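Galectin (Danio rerio, PDB 6E20) binds beta-galactoside sugars as a galectin of the innate immune system and probably recognises the glycans of a viral envelope glycoprotein. Local coordinates at residues B[4-9]-B[129-134]; B[83-88]-B[124-129]. All coordinates share one frame; numbering follows the deposited sequence.

In the fold
Starting from the N terminus, the chain lays strand 4-7 along strand 116-124 in one sheet of the galectin beta sandwich, turns a corner at Asn8, pairs again with strand 116-124 as strand 9-12, and enters the other sheet as strand 16-23. Segment 83-88 then leads into strand 85-91, which borders strand 16-23. After 35 more residues segment 124-129 comes to the far side of strand 16-23, and interaction 2 closes this shorter loop by side chains. Strand 126-133 runs on to the C terminus, where 129-134 meets 4-9. Interaction 1 therefore closes the outer loop, bridging the two sheets, and interaction 2 falls wholly within it. Their segments overlap at Gln129, and Val4 touches Ile128.

Interaction 1 (B[4-9]-B[129-134]); sequences VLIQNM and QGVEIK
Ile6 of strand 4-7 and Met9, which opens strand 9-12 beyond the corner at Asn8, meet Val131 and Ile133 of the last strand across the interior of the galectin beta sandwich, a contact between the two facing sheets made wholly by apolar packing. The backbones stay far apart, with the CA atoms of Ile6 and Val131 9.2 Å from each other, and no hydrogen bond spans the gap. Ile6 and Val131 point at each other tip to tip: CD1 of Ile6 reaches CG2 of Val131 at 3.5 Å, a close methyl-methyl touch. The Ile6 chain gains this reach because CG1 lies opposite the carbonyl carbon (chi1 -57°) and CD1 then extends away from the backbone (chi2 -174°). Met9 behaves differently. Its side chain is fully stretched and slides past both partners, each running the opposite way. Along its length CG lies 3.9 Å from CD1 of Ile133, SD comes within 4.1 Å of Val131 CG1, and the terminal CE rests 3.7 Å from the carbonyl O of Val131. Ile133 CD1 also sits against the backbone of Met9, 3.7 Å from its O. The two branches of Val131 are thus divided, CG2 serving Ile6 and CG1 serving Met9. All four residues are buried. In its own sheet strand 4-7 is bonded to strand 116-124, Ile6 with Met120, and Ile6 packs on Phe122; Met120 also touches Val131. In the other sheet Leu17 of strand 16-23 packs on Val131 and Ile133, and Gln129 and Gly130 both face Thr20 in a classic beta bulge. At the dimer interface Leu5 to Gln7 and Gly130 to Glu132 join antiparallel ladders with the second subunit, carrying the sheet structure across, beside strands 116-124 and 16-23.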
loop_
_atom_site.group_PDB
_atom_site.type_symbol
_atom_site.label_atom_id
_atom_site.label_comp_id
_atom_site.label_asym_id
_atom_site.label_seq_id
_atom_site.Cartn_x
_atom_site.Cartn_y
_atom_site.Cartn_z
ATOM N N VAL B 4 -3.565 -0.004 -9.491
ATOM C CA VAL B 4 -2.980 0.457 -8.200
ATOM C C VAL B 4 -1.450 0.509 -8.342
ATOM O O VAL B 4 -0.852 -0.530 -8.696
ATOM C CB VAL B 4 -3.421 -0.467 -7.049
ATOM C CG1 VAL B 4 -2.751 -0.107 -5.739
ATOM C CG2 VAL B 4 -4.941 -0.464 -6.885
ATOM N N LEU B 5 -0.844 1.671 -8.095
ATOM C CA LEU B 5 0.624 1.867 -8.185
ATOM C C LEU B 5 1.149 2.191 -6.790
ATOM O O LEU B 5 0.595 3.073 -6.128
ATOM C CB LEU B 5 0.942 2.983 -9.178
ATOM C CG LEU B 5 2.432 3.156 -9.473
ATOM C CD1 LEU B 5 2.978 1.883 -10.103
ATOM C CD2 LEU B 5 2.692 4.363 -10.376
ATOM N N ILE B 6 2.140 1.442 -6.326
ATOM C CA ILE B 6 2.798 1.705 -5.019
ATOM C C ILE B 6 4.283 1.919 -5.286
ATOM O O ILE B 6 4.918 0.956 -5.770
ATOM C CB ILE B 6 2.531 0.557 -4.037
ATOM C CG1 ILE B 6 1.017 0.372 -3.886
ATOM C CG2 ILE B 6 3.264 0.784 -2.719
ATOM C CD1 ILE B 6 0.595 -0.608 -2.867
ATOM N N GLN B 7 4.792 3.114 -4.968
ATOM C CA GLN B 7 6.223 3.461 -5.154
ATOM C C GLN B 7 6.886 3.710 -3.803
ATOM O O GLN B 7 6.336 4.491 -2.993
ATOM C CB GLN B 7 6.366 4.662 -6.075
ATOM C CG GLN B 7 5.939 4.345 -7.492
ATOM C CD GLN B 7 5.824 5.606 -8.310
ATOM O OE1 GLN B 7 4.937 6.430 -8.080
ATOM N NE2 GLN B 7 6.735 5.755 -9.259
ATOM N N ASN B 8 8.052 3.091 -3.604
ATOM C CA ASN B 8 9.016 3.397 -2.521
ATOM C C ASN B 8 8.596 2.729 -1.220
ATOM O O ASN B 8 9.185 3.075 -0.182
ATOM C CB ASN B 8 9.260 4.899 -2.350
ATOM C CG ASN B 8 10.449 5.328 -3.175
ATOM O OD1 ASN B 8 10.533 4.986 -4.348
ATOM N ND2 ASN B 8 11.401 6.014 -2.557
ATOM N N MET B 9 7.662 1.783 -1.272
ATOM C CA MET B 9 7.393 0.853 -0.144
ATOM C C MET B 9 8.345 -0.348 -0.279
ATOM O O MET B 9 7.997 -1.307 -0.933
ATOM C CB MET B 9 5.932 0.405 -0.164
ATOM C CG MET B 9 5.464 -0.183 1.143
ATOM S SD MET B 9 3.711 -0.615 1.120
ATOM C CE MET B 9 3.574 -1.415 2.716
ATOM N N GLN B 129 -7.038 -4.239 -1.300
ATOM C CA GLN B 129 -7.537 -3.774 0.009
ATOM C C GLN B 129 -6.388 -3.715 1.018
ATOM O O GLN B 129 -6.581 -3.029 2.038
ATOM C CB GLN B 129 -8.616 -4.723 0.526
ATOM C CG GLN B 129 -9.774 -4.907 -0.448
ATOM C CD GLN B 129 -10.844 -5.807 0.130
ATOM O OE1 GLN B 129 -10.566 -6.864 0.715
ATOM N NE2 GLN B 129 -12.091 -5.392 -0.038
ATOM N N GLY B 130 -5.288 -4.454 0.798
ATOM C CA GLY B 130 -4.180 -4.496 1.769
ATOM C C GLY B 130 -2.848 -4.809 1.133
ATOM O O GLY B 130 -2.777 -5.740 0.314
ATOM N N VAL B 131 -1.840 -4.013 1.476
ATOM C CA VAL B 131 -0.407 -4.288 1.201
ATOM C C VAL B 131 0.332 -4.116 2.524
ATOM O O VAL B 131 0.301 -2.989 3.080
ATOM C CB VAL B 131 0.177 -3.389 0.101
ATOM C CG1 VAL B 131 1.587 -3.831 -0.284
ATOM C CG2 VAL B 131 -0.720 -3.399 -1.119
ATOM N N GLU B 132 0.901 -5.215 3.008
ATOM C CA GLU B 132 1.688 -5.273 4.263
ATOM C C GLU B 132 3.052 -5.883 3.948
ATOM O O GLU B 132 3.089 -6.938 3.279
ATOM C CB GLU B 132 0.984 -6.128 5.312
ATOM C CG GLU B 132 -0.376 -5.594 5.704
ATOM C CD GLU B 132 -1.228 -6.580 6.486
ATOM O OE1 GLU B 132 -1.765 -7.509 5.859
ATOM O OE2 GLU B 132 -1.344 -6.421 7.713
ATOM N N ILE B 133 4.115 -5.264 4.453
ATOM C CA ILE B 133 5.517 -5.745 4.296
ATOM C C ILE B 133 6.166 -5.677 5.672
ATOM O O ILE B 133 6.215 -4.564 6.210
ATOM C CB ILE B 133 6.297 -4.906 3.265
ATOM C CG1 ILE B 133 5.668 -5.002 1.877
ATOM C CG2 ILE B 133 7.776 -5.286 3.244
ATOM C CD1 ILE B 133 6.230 -4.015 0.875
ATOM N N LYS B 134 6.628 -6.814 6.200
ATOM C CA LYS B 134 7.488 -6.873 7.417
ATOM C C LYS B 134 8.500 -8.010 7.253
ATOM O O LYS B 134 8.109 -9.133 7.014
ATOM C CB LYS B 134 6.630 -7.061 8.673
ATOM C CG LYS B 134 5.923 -8.403 8.756
ATOM C CD LYS B 134 4.690 -8.384 9.620
ATOM C CE LYS B 134 4.099 -9.766 9.819
ATOM N NZ LYS B 134 2.631 -9.710 10.039
ATOM O OXT LYS B 134 9.711 -7.839 7.339
#

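Interaction 2 (B[83-88]-B[124-129]); sequences KEFQIK and GEVRIQ
Phe85 and Val126 meet by apolar contact within the galectin beta sandwich, in the sheet where strand 16-23 lies between strands 85-91 and 126-133. The side chains approach at about a right angle, and the valine methyl arrives at the rim of the ring, in its plane: CG2 of Val126 is 3.9 Å from CE2 of Phe85 and 4.0 Å from CZ. Phe85 swings its ring between its own backbone N and carbonyl carbon (chi1 64°), and this carries the far edge of the ring across to the neighbouring segment although the side chain does not start out in that direction. Val126 sets CG2 opposite its backbone N, with CG1 in the more hindered place between N and carbonyl carbon (chi1 66°). Phe30 of the other sheet meets the Phe85 ring with nearly parallel planes and also touches Val126, while Phe79 packs edge-to-face with Phe85, making an aromatic cluster in the interior.

Polar groups gather at the outer surface. Glu84, exposed and extended from CG onward, touches Thr20 of the intervening strand and crosses the side chain of Gln129 obliquely, the carboxylate and amide planes 83° apart. Close by, Arg127 NH2 forms a salt bridge with Asp82 OD1, just before the segment, adding a charged tie between the same two regions. In the turn leading into strand 126-133, Glu125 is the centre of an inverse gamma turn, with a weak bond from Val126 N to Gly124 O, 3.0 Å.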
loop_
_atom_site.group_PDB
_atom_site.type_symbol
_atom_site.label_atom_id
_atom_site.label_comp_id
_atom_site.label_asym_id
_atom_site.label_seq_id
_atom_site.Cartn_x
_atom_site.Cartn_y
_atom_site.Cartn_z
ATOM N N LYS B 83 -14.422 -12.812 -4.588
ATOM C CA LYS B 83 -14.097 -13.435 -3.275
ATOM C C LYS B 83 -12.749 -12.924 -2.806
ATOM O O LYS B 83 -11.806 -12.966 -3.618
ATOM C CB LYS B 83 -14.128 -14.956 -3.381
ATOM C CG LYS B 83 -15.548 -15.494 -3.400
ATOM C CD LYS B 83 -16.310 -15.041 -2.148
ATOM C CE LYS B 83 -17.623 -14.408 -2.514
ATOM N NZ LYS B 83 -18.371 -15.289 -3.438
ATOM N N GLU B 84 -12.684 -12.453 -1.561
ATOM C CA GLU B 84 -11.430 -11.944 -0.951
ATOM C C GLU B 84 -10.386 -13.057 -0.954
ATOM O O GLU B 84 -10.752 -14.208 -0.707
ATOM C CB GLU B 84 -11.598 -11.450 0.483
ATOM C CG GLU B 84 -10.267 -10.972 1.069
ATOM C CD GLU B 84 -10.330 -10.320 2.439
ATOM O OE1 GLU B 84 -9.756 -10.887 3.373
ATOM O OE2 GLU B 84 -10.941 -9.258 2.559
ATOM N N PHE B 85 -9.140 -12.701 -1.242
ATOM C CA PHE B 85 -7.961 -13.582 -1.104
ATOM C C PHE B 85 -6.878 -12.831 -0.328
ATOM O O PHE B 85 -6.874 -11.564 -0.277
ATOM C CB PHE B 85 -7.412 -14.008 -2.465
ATOM C CG PHE B 85 -6.893 -12.851 -3.274
ATOM C CD1 PHE B 85 -5.656 -12.281 -3.004
ATOM C CD2 PHE B 85 -7.674 -12.281 -4.264
ATOM C CE1 PHE B 85 -5.200 -11.188 -3.727
ATOM C CE2 PHE B 85 -7.211 -11.191 -4.989
ATOM C CZ PHE B 85 -5.981 -10.643 -4.717
ATOM N N GLN B 86 -5.988 -13.630 0.249
ATOM C CA GLN B 86 -4.722 -13.191 0.860
ATOM C C GLN B 86 -3.603 -14.055 0.266
ATOM O O GLN B 86 -3.757 -15.291 0.232
ATOM C CB GLN B 86 -4.814 -13.225 2.384
ATOM C CG GLN B 86 -3.891 -12.197 3.011
ATOM C CD GLN B 86 -4.053 -12.075 4.507
ATOM O OE1 GLN B 86 -3.505 -12.874 5.267
ATOM N NE2 GLN B 86 -4.744 -11.029 4.932
ATOM N N ILE B 87 -2.609 -13.382 -0.311
ATOM C CA ILE B 87 -1.368 -13.950 -0.920
ATOM C C ILE B 87 -0.166 -13.434 -0.121
ATOM O O ILE B 87 -0.152 -12.235 0.256
ATOM C CB ILE B 87 -1.273 -13.534 -2.396
ATOM C CG1 ILE B 87 -2.424 -14.110 -3.221
ATOM C CG2 ILE B 87 0.075 -13.883 -2.996
ATOM C CD1 ILE B 87 -2.588 -13.420 -4.570
ATOM N N LYS B 88 0.800 -14.314 0.146
ATOM C CA LYS B 88 2.077 -13.954 0.804
ATOM C C LYS B 88 3.170 -14.193 -0.214
ATOM O O LYS B 88 3.041 -15.165 -0.991
ATOM C CB LYS B 88 2.315 -14.773 2.074
ATOM C CG LYS B 88 1.234 -14.591 3.120
ATOM C CD LYS B 88 1.694 -14.904 4.509
ATOM C CE LYS B 88 0.765 -14.316 5.545
ATOM N NZ LYS B 88 1.154 -14.770 6.897
ATOM N N GLY B 124 -5.277 -4.962 -14.007
ATOM C CA GLY B 124 -6.438 -5.774 -14.358
ATOM C C GLY B 124 -7.517 -5.701 -13.313
ATOM O O GLY B 124 -7.483 -4.806 -12.433
ATOM N N GLU B 125 -8.443 -6.644 -13.406
ATOM C CA GLU B 125 -9.779 -6.601 -12.772
ATOM C C GLU B 125 -9.665 -7.161 -11.348
ATOM O O GLU B 125 -10.185 -8.263 -11.070
ATOM C CB GLU B 125 -10.740 -7.323 -13.715
ATOM C CG GLU B 125 -10.798 -6.696 -15.117
ATOM C CD GLU B 125 -10.996 -7.639 -16.310
ATOM O OE1 GLU B 125 -10.404 -8.751 -16.337
ATOM O OE2 GLU B 125 -11.754 -7.251 -17.239
ATOM N N VAL B 126 -9.050 -6.383 -10.454
ATOM C CA VAL B 126 -8.882 -6.717 -9.008
ATOM C C VAL B 126 -8.923 -5.433 -8.194
ATOM O O VAL B 126 -8.435 -4.423 -8.681
ATOM C CB VAL B 126 -7.571 -7.479 -8.774
ATOM C CG1 VAL B 126 -6.355 -6.625 -9.070
ATOM C CG2 VAL B 126 -7.495 -8.083 -7.384
ATOM N N ARG B 127 -9.468 -5.490 -6.981
ATOM C CA ARG B 127 -9.374 -4.376 -6.006
ATOM C C ARG B 127 -8.374 -4.796 -4.931
ATOM O O ARG B 127 -8.478 -5.927 -4.405
ATOM C CB ARG B 127 -10.742 -3.936 -5.472
ATOM C CG ARG B 127 -11.664 -5.032 -4.958
ATOM C CD ARG B 127 -13.054 -4.451 -4.712
ATOM N NE ARG B 127 -14.101 -5.428 -4.423
ATOM C CZ ARG B 127 -14.593 -6.315 -5.297
ATOM N NH1 ARG B 127 -14.122 -6.384 -6.530
ATOM N NH2 ARG B 127 -15.548 -7.153 -4.932
ATOM N N ILE B 128 -7.415 -3.921 -4.661
ATOM C CA ILE B 128 -6.375 -4.162 -3.628
ATOM C C ILE B 128 -6.810 -3.457 -2.348
ATOM O O ILE B 128 -6.934 -2.221 -2.350
ATOM C CB ILE B 128 -4.992 -3.711 -4.136
ATOM C CG1 ILE B 128 -4.619 -4.429 -5.435
ATOM C CG2 ILE B 128 -3.959 -3.914 -3.040
ATOM C CD1 ILE B 128 -4.552 -5.942 -5.308
ATOM N N GLN B 129 -7.038 -4.239 -1.300
ATOM C CA GLN B 129 -7.537 -3.774 0.009
ATOM C C GLN B 129 -6.388 -3.715 1.018
ATOM O O GLN B 129 -6.581 -3.029 2.038
ATOM C CB GLN B 129 -8.616 -4.723 0.526
ATOM C CG GLN B 129 -9.774 -4.907 -0.448
ATOM C CD GLN B 129 -10.844 -5.807 0.130
ATOM O OE1 GLN B 129 -10.566 -6.864 0.715
ATOM N NE2 GLN B 129 -12.091 -5.392 -0.038
#